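Local coordinates for probable ribonuclease HepT (Haemophilus influenzae, PDB 1JOG), which serves as the probable toxic component of a type VII toxin-antitoxin system, probably an RNase, that is neutralised by its cognate antitoxin MntA, at residues 36-39 / 40-44; 85-89 / 90-94; 123-126 / 127-131. All coordinates share one frame; numbering follows the deposited sequence.

Contact 1: 36-39 / 40-44; sequences SIVQ and DTLIA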
loop_
_atom_site.group_PDB
_atom_site.type_symbol
_atom_site.label_atom_id
_atom_site.label_comp_id
_atom_site.label_asym_id
_atom_site.label_seq_id
_atom_site.Cartn_x
_atom_site.Cartn_y
_atom_site.Cartn_z
ATOM N N SER A 36 20.407 5.320 3.875
ATOM C CA SER A 36 19.242 5.370 4.752
ATOM C C SER A 36 17.903 5.316 4.016
ATOM O O SER A 36 17.044 4.543 4.393
ATOM C CB SER A 36 19.285 6.675 5.545
ATOM O OG SER A 36 18.603 6.564 6.750
ATOM N N ILE A 37 17.740 6.106 2.951
ATOM C CA ILE A 37 16.462 6.149 2.302
ATOM C C ILE A 37 16.227 4.863 1.504
ATOM O O ILE A 37 15.076 4.477 1.312
ATOM C CB ILE A 37 16.318 7.453 1.434
ATOM C CG1 ILE A 37 14.863 7.702 1.035
ATOM C CG2 ILE A 37 17.013 7.304 0.106
ATOM C CD1 ILE A 37 13.931 7.918 2.182
ATOM N N VAL A 38 17.307 4.205 1.053
ATOM C CA VAL A 38 17.198 2.936 0.306
ATOM C C VAL A 38 16.744 1.871 1.321
ATOM O O VAL A 38 15.799 1.133 1.074
ATOM C CB VAL A 38 18.543 2.566 -0.361
ATOM C CG1 VAL A 38 18.535 1.068 -0.885
ATOM C CG2 VAL A 38 18.797 3.538 -1.527
ATOM N N GLN A 39 17.349 1.844 2.502
ATOM C CA GLN A 39 16.959 0.848 3.464
ATOM C C GLN A 39 15.493 0.901 3.775
ATOM O O GLN A 39 14.866 -0.125 3.776
ATOM C CB GLN A 39 17.712 0.971 4.792
ATOM C CG GLN A 39 19.170 0.541 4.712
ATOM C CD GLN A 39 19.895 0.640 6.049
ATOM O OE1 GLN A 39 19.867 1.693 6.688
ATOM N NE2 GLN A 39 20.500 -0.442 6.480
ATOM N N ASP A 40 14.917 2.076 4.030
ATOM C CA ASP A 40 13.504 2.063 4.405
ATOM C C ASP A 40 12.514 2.042 3.248
ATOM O O ASP A 40 11.332 1.678 3.437
ATOM C CB ASP A 40 13.189 3.206 5.347
ATOM C CG ASP A 40 13.032 4.534 4.651
ATOM O OD1 ASP A 40 13.906 4.932 3.843
ATOM O OD2 ASP A 40 12.016 5.196 4.938
ATOM N N THR A 41 12.964 2.445 2.070
ATOM C CA THR A 41 12.058 2.403 0.951
ATOM C C THR A 41 11.844 0.919 0.698
ATOM O O THR A 41 10.747 0.496 0.391
ATOM C CB THR A 41 12.645 3.051 -0.260
ATOM O OG1 THR A 41 12.576 4.483 -0.081
ATOM C CG2 THR A 41 11.830 2.617 -1.605
ATOM N N LEU A 42 12.905 0.143 0.904
ATOM C CA LEU A 42 12.887 -1.291 0.710
ATOM C C LEU A 42 11.989 -2.005 1.685
ATOM O O LEU A 42 11.376 -3.020 1.337
ATOM C CB LEU A 42 14.271 -1.882 0.836
ATOM C CG LEU A 42 15.090 -1.846 -0.437
ATOM C CD1 LEU A 42 16.512 -2.333 -0.145
ATOM C CD2 LEU A 42 14.346 -2.686 -1.517
ATOM N N ILE A 43 11.945 -1.507 2.905
ATOM C CA ILE A 43 11.058 -2.094 3.903
ATOM C C ILE A 43 9.658 -1.647 3.565
ATOM O O ILE A 43 8.719 -2.414 3.705
ATOM C CB ILE A 43 11.450 -1.615 5.343
ATOM C CG1 ILE A 43 12.650 -2.436 5.828
ATOM C CG2 ILE A 43 10.284 -1.821 6.332
ATOM C CD1 ILE A 43 12.964 -2.126 7.278
ATOM N N ALA A 44 9.507 -0.381 3.157
ATOM C CA ALA A 44 8.201 0.156 2.714
ATOM C C ALA A 44 7.688 -0.783 1.585
ATOM O O ALA A 44 6.580 -1.259 1.619
ATOM C CB ALA A 44 8.377 1.529 2.129
#
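Thr-41 grips the carbonyl of Ile-37 twice, one turn back along helix 36-68. Its CB lies 3.2 Å from Ile-37 O, and the next atom, OG1, gives that oxygen a hydrogen bond of 2.9 Å. The backbone N of Thr-41 donates to the same Ile-37 O at 3.0 Å, and the two donors arrive from opposite faces of the carbonyl plane. A chi1 of -76° makes this possible: it turns OG1 back beside the backbone N and sends CG2 the other way, beside the carbonyl carbon. OG1 is also hydrogen-bonded to Thr-21 OG1 of the second subunit, so the intrahelical grip and the subunit contact share one hydroxyl.

Asp-40 OD1 meets carbonyl oxygens with no hydrogen bond between them. CG of Asp-40 sits between backbone N and carbonyl carbon (chi1 79°), which folds the carboxylate back over the preceding turn. OD1 then comes within 2.8 Å of Ile-37 O and 3.2 Å of Ser-36 O. These oxygens would probably raise the pKa of the carboxylate, while Lys-49 of the second subunit, in a long, weak ion pair with OD2, would work the other way. The apolar tip of Ile-37 is also close, CD1 standing 3.4 Å from Asp-40 OD1.

Beside these polar groups, Val-38 and Leu-42 point the same way and lie alongside each other, Val-38 CG1 being 4.0 Å from Leu-42 CD1. Leu-42 also packs on Trp-30 and Phe-31 of helix 28-31, while Val-38 meets Trp-30 of the second subunit. This is regular i/i+4 packing at the start of helix 36-68; Ile-37, Val-38, Thr-41 and Leu-42 also meet the second subunit, which makes these turns part of the homodimer interface.

Contact 2: 85-89 / 90-94; sequences REALR and FGLIG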
loop_
_atom_site.group_PDB
_atom_site.type_symbol
_atom_site.label_atom_id
_atom_site.label_comp_id
_atom_site.label_asym_id
_atom_site.label_seq_id
_atom_site.Cartn_x
_atom_site.Cartn_y
_atom_site.Cartn_z
ATOM N N ARG A 85 -13.313 -19.578 7.262
ATOM C CA ARG A 85 -13.927 -20.853 7.651
ATOM C C ARG A 85 -14.051 -21.849 6.495
ATOM O O ARG A 85 -13.665 -23.023 6.655
ATOM C CB ARG A 85 -15.294 -20.628 8.250
ATOM C CG ARG A 85 -15.174 -20.119 9.674
ATOM C CD ARG A 85 -16.496 -19.642 10.174
ATOM N NE ARG A 85 -16.351 -18.619 11.198
ATOM C CZ ARG A 85 -17.098 -17.529 11.238
ATOM N NH1 ARG A 85 -18.032 -17.326 10.312
ATOM N NH2 ARG A 85 -16.908 -16.641 12.199
ATOM N N GLU A 86 -14.572 -21.410 5.334
ATOM C CA GLU A 86 -14.710 -22.321 4.176
ATOM C C GLU A 86 -13.359 -22.863 3.736
ATOM O O GLU A 86 -13.180 -24.056 3.565
ATOM C CB GLU A 86 -15.396 -21.610 3.032
ATOM C CG GLU A 86 -16.887 -21.904 2.924
ATOM C CD GLU A 86 -17.693 -21.673 4.201
ATOM O OE1 GLU A 86 -18.771 -22.298 4.319
ATOM O OE2 GLU A 86 -17.286 -20.877 5.073
ATOM N N ALA A 87 -12.385 -21.977 3.626
ATOM C CA ALA A 87 -11.036 -22.350 3.261
ATOM C C ALA A 87 -10.491 -23.462 4.161
ATOM O O ALA A 87 -9.756 -24.313 3.660
ATOM C CB ALA A 87 -10.094 -21.090 3.315
ATOM N N LEU A 88 -10.826 -23.436 5.465
ATOM C CA LEU A 88 -10.399 -24.452 6.455
ATOM C C LEU A 88 -11.146 -25.747 6.107
ATOM O O LEU A 88 -10.536 -26.805 6.030
ATOM C CB LEU A 88 -10.702 -24.007 7.928
ATOM C CG LEU A 88 -10.096 -24.820 9.115
ATOM C CD1 LEU A 88 -8.618 -24.696 9.172
ATOM C CD2 LEU A 88 -10.596 -24.349 10.470
ATOM N N ARG A 89 -12.452 -25.629 5.860
ATOM C CA ARG A 89 -13.316 -26.746 5.462
ATOM C C ARG A 89 -12.650 -27.421 4.271
ATOM O O ARG A 89 -12.790 -28.622 4.063
ATOM C CB ARG A 89 -14.707 -26.245 5.014
ATOM C CG ARG A 89 -15.870 -26.368 6.040
ATOM C CD ARG A 89 -16.941 -27.420 5.627
ATOM N NE ARG A 89 -18.296 -26.853 5.625
ATOM C CZ ARG A 89 -19.182 -26.917 4.614
ATOM N NH1 ARG A 89 -18.889 -27.546 3.467
ATOM N NH2 ARG A 89 -20.371 -26.315 4.740
ATOM N N PHE A 90 -11.913 -26.652 3.480
ATOM C CA PHE A 90 -11.263 -27.247 2.328
ATOM C C PHE A 90 -9.804 -27.500 2.601
ATOM O O PHE A 90 -9.094 -27.876 1.680
ATOM C CB PHE A 90 -11.406 -26.356 1.089
ATOM C CG PHE A 90 -12.844 -26.170 0.619
ATOM C CD1 PHE A 90 -13.916 -26.172 1.538
ATOM C CD2 PHE A 90 -13.129 -25.946 -0.731
ATOM C CE1 PHE A 90 -15.266 -25.947 1.121
ATOM C CE2 PHE A 90 -14.461 -25.721 -1.185
ATOM C CZ PHE A 90 -15.534 -25.720 -0.247
ATOM N N GLY A 91 -9.329 -27.307 3.852
ATOM C CA GLY A 91 -7.897 -27.585 4.109
ATOM C C GLY A 91 -6.993 -26.706 3.221
ATOM O O GLY A 91 -5.897 -27.128 2.833
ATOM N N LEU A 92 -7.459 -25.491 2.867
ATOM C CA LEU A 92 -6.681 -24.536 2.048
ATOM C C LEU A 92 -5.707 -23.819 3.020
ATOM O O LEU A 92 -4.586 -23.569 2.688
ATOM C CB LEU A 92 -7.603 -23.537 1.348
ATOM C CG LEU A 92 -8.340 -23.962 0.039
ATOM C CD1 LEU A 92 -9.206 -22.745 -0.536
ATOM C CD2 LEU A 92 -7.306 -24.352 -1.044
ATOM N N ILE A 93 -6.147 -23.545 4.240
ATOM C CA ILE A 93 -5.277 -22.965 5.261
ATOM C C ILE A 93 -5.445 -24.009 6.325
ATOM O O ILE A 93 -6.267 -24.937 6.147
ATOM C CB ILE A 93 -5.792 -21.575 5.796
ATOM C CG1 ILE A 93 -7.264 -21.635 6.239
ATOM C CG2 ILE A 93 -5.550 -20.566 4.658
ATOM C CD1 ILE A 93 -7.761 -20.433 7.030
ATOM N N GLY A 94 -4.704 -23.869 7.421
ATOM C CA GLY A 94 -4.804 -24.843 8.495
ATOM C C GLY A 94 -5.040 -24.179 9.830
ATOM O O GLY A 94 -5.467 -24.819 10.794
#
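Gly-91 approaches the carbonyl of Leu-88 from above rather than end-on: its N lies 62° out of the carbonyl plane. The hydrogen bond from Gly-91 N to Leu-88 O measures 2.5 Å, short enough that its exact length is doubtful. A second bond is more regular, Leu-92 N reaching back to Ala-87 O at 2.7 Å with an N-H...O angle of 164°.

The side chains follow the same reversal. Ala-87 CB faces Leu-92 CB at 4.0 Å and Ile-93 CG1 at 4.1 Å, so a small methyl is met by two larger residues of the returning chain. The two backbone bonds and the positive phi of Gly-91, the C-prime residue, make a Schellman motif, which ends helix 80-89 and turns the chain toward helix 96-106; the contact of Ala-87 with Leu-92 is the apolar pairing that often goes with it. The carbonyl O of Gly-91 is taken up by Gln-138 NE2 of helix 125-140. Leu-92 continues into the interior against Leu-135 and Leu-139 of that helix, and Ile-93 packs on Trp-99.

Phe-90 folds its ring back along the last turn. With CG beside the backbone N (chi1 -64°), CD1 comes to 3.0 Å from Glu-86 O, obliquely to the ring, while Arg-89 CB lies at the ring edge, in plane, 3.6 Å from Phe-90 CD1. Leu-65 and Asp-68 of helix 36-68 also touch this ring. On the more exposed flank, Leu-88 sends CD1 to within 3.5 Å of Gly-94 O.

Contact 3: 123-126 / 127-131; sequences AQID and DFLIE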
loop_
_atom_site.group_PDB
_atom_site.type_symbol
_atom_site.label_atom_id
_atom_site.label_comp_id
_atom_site.label_asym_id
_atom_site.label_seq_id
_atom_site.Cartn_x
_atom_site.Cartn_y
_atom_site.Cartn_z
ATOM N N ALA A 123 8.868 -7.465 10.546
ATOM C CA ALA A 123 9.331 -8.589 11.323
ATOM C C ALA A 123 8.341 -9.795 11.236
ATOM O O ALA A 123 8.688 -10.938 11.502
ATOM C CB ALA A 123 9.456 -8.136 12.801
ATOM N N GLN A 124 7.081 -9.517 10.958
ATOM C CA GLN A 124 6.085 -10.565 10.908
ATOM C C GLN A 124 6.044 -11.220 9.532
ATOM O O GLN A 124 5.369 -12.222 9.370
ATOM C CB GLN A 124 4.669 -9.972 11.277
ATOM C CG GLN A 124 4.537 -9.265 12.632
ATOM C CD GLN A 124 3.157 -8.570 12.890
ATOM O OE1 GLN A 124 2.115 -9.026 12.418
ATOM N NE2 GLN A 124 3.165 -7.478 13.674
ATOM N N ILE A 125 6.819 -10.710 8.566
ATOM C CA ILE A 125 6.762 -11.249 7.206
ATOM C C ILE A 125 7.225 -12.670 6.967
ATOM O O ILE A 125 6.613 -13.362 6.137
ATOM C CB ILE A 125 7.400 -10.268 6.219
ATOM C CG1 ILE A 125 6.486 -9.060 6.152
ATOM C CG2 ILE A 125 7.635 -10.871 4.813
ATOM C CD1 ILE A 125 7.097 -7.920 5.389
ATOM N N ASP A 126 8.283 -13.095 7.669
ATOM C CA ASP A 126 8.811 -14.463 7.627
ATOM C C ASP A 126 7.696 -15.510 7.893
ATOM O O ASP A 126 7.592 -16.483 7.159
ATOM C CB ASP A 126 9.823 -14.649 8.745
ATOM C CG ASP A 126 11.009 -13.751 8.599
ATOM O OD1 ASP A 126 11.672 -13.841 7.551
ATOM O OD2 ASP A 126 11.281 -12.955 9.533
ATOM N N ASP A 127 6.899 -15.305 8.952
ATOM C CA ASP A 127 5.826 -16.228 9.283
ATOM C C ASP A 127 4.796 -16.141 8.169
ATOM O O ASP A 127 4.291 -17.139 7.689
ATOM C CB ASP A 127 5.164 -15.887 10.623
ATOM C CG ASP A 127 3.776 -16.609 10.819
ATOM O OD1 ASP A 127 2.764 -15.989 11.338
ATOM O OD2 ASP A 127 3.704 -17.819 10.451
ATOM N N PHE A 128 4.513 -14.921 7.730
ATOM C CA PHE A 128 3.548 -14.775 6.679
ATOM C C PHE A 128 4.023 -15.622 5.527
ATOM O O PHE A 128 3.261 -16.353 4.922
ATOM C CB PHE A 128 3.385 -13.323 6.186
ATOM C CG PHE A 128 2.361 -13.199 5.087
ATOM C CD1 PHE A 128 1.007 -13.306 5.387
ATOM C CD2 PHE A 128 2.743 -13.001 3.777
ATOM C CE1 PHE A 128 0.028 -13.198 4.372
ATOM C CE2 PHE A 128 1.792 -12.890 2.756
ATOM C CZ PHE A 128 0.423 -12.983 3.054
ATOM N N LEU A 129 5.302 -15.567 5.217
ATOM C CA LEU A 129 5.708 -16.395 4.119
ATOM C C LEU A 129 5.428 -17.875 4.316
ATOM O O LEU A 129 5.015 -18.538 3.388
ATOM C CB LEU A 129 7.148 -16.138 3.785
ATOM C CG LEU A 129 7.298 -14.779 3.076
ATOM C CD1 LEU A 129 8.759 -14.570 3.091
ATOM C CD2 LEU A 129 6.718 -14.665 1.576
ATOM N N ILE A 130 5.616 -18.406 5.518
ATOM C CA ILE A 130 5.364 -19.844 5.725
ATOM C C ILE A 130 3.896 -20.172 5.434
ATOM O O ILE A 130 3.598 -21.030 4.605
ATOM C CB ILE A 130 5.688 -20.233 7.126
ATOM C CG1 ILE A 130 7.187 -20.318 7.265
ATOM C CG2 ILE A 130 5.010 -21.520 7.487
ATOM C CD1 ILE A 130 7.707 -19.656 8.537
ATOM N N GLU A 131 2.991 -19.467 6.104
ATOM C CA GLU A 131 1.537 -19.687 5.927
ATOM C C GLU A 131 1.009 -19.479 4.540
ATOM O O GLU A 131 0.224 -20.273 4.018
ATOM C CB GLU A 131 0.708 -18.772 6.869
ATOM C CG GLU A 131 0.814 -19.106 8.353
ATOM C CD GLU A 131 0.593 -20.590 8.642
ATOM O OE1 GLU A 131 1.508 -21.259 9.186
ATOM O OE2 GLU A 131 -0.485 -21.084 8.300
HETATM O O HOH W 1 8.245 -13.433 11.186
#
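Ile-125 and Leu-129 make up the tightly packed side of an amphipathic turn near the beginning of helix 125-140, and Asp-126 and Ile-130 its exposed side. On the buried side Leu-129 N donates to Ile-125 O at 2.7 Å, and Leu-129 CG rests 3.4 Å from the same Ile-125 O. Farther out, Ile-125 CG2 meets Leu-129 CD1 at 4.2 Å. Both residues pack against Leu-18 of helix 8-26, which covers this face in the helical bundle.

Phe-128 leaves the turn in another direction. Its CG is anti to the backbone N (chi1 -180°), which carries the ring away from Ile-125, although Phe-128 CB stays 3.2 Å from Ile-125 O. The ring instead enters edge-to-face contacts with Phe-50 and Tyr-102, and so ties helix 125-140 to helices 36-68 and 96-106. Tyr-102 also anchors Asp-127, whose OD1 is hydrogen-bonded to the tyrosine OH.

The exposed side is held more by backbone than by side chains. Ile-130 N reaches Asp-126 O in an ordinary helical bond, and the end of Ile-130 comes back beside the oxygen, its CD1 3.5 Å from Asp-126 O. The carboxylate of Asp-126 turns beside its own backbone N, and its OD2 receives a weak hydrogen bond from a water. That water bridges the chain entering the turn: it donates to Ala-123 O at 2.6 Å and accepts from Asp-127 N at 3.2 Å.

The three contacts follow one another along the chain without touching, all within the family's substrate-binding-like region. Contacts 1 and 2 lie on opposite sides of the chain's centre, their own centres about 36 Å apart; contact 3 is about 19 Å, centre to centre, from each. Helix 36-68 relates them: contact 1 is its first turns, while side chains from contacts 2 and 3 pack on residues farther along it. Contact 3 comes closest to the probable catalytic residues, the side chain of Phe-128 about 8 Å from that of Arg-106 and that of Gln-124 about 11 Å from the side chain of His-111. Contact 1 alone reaches the second subunit.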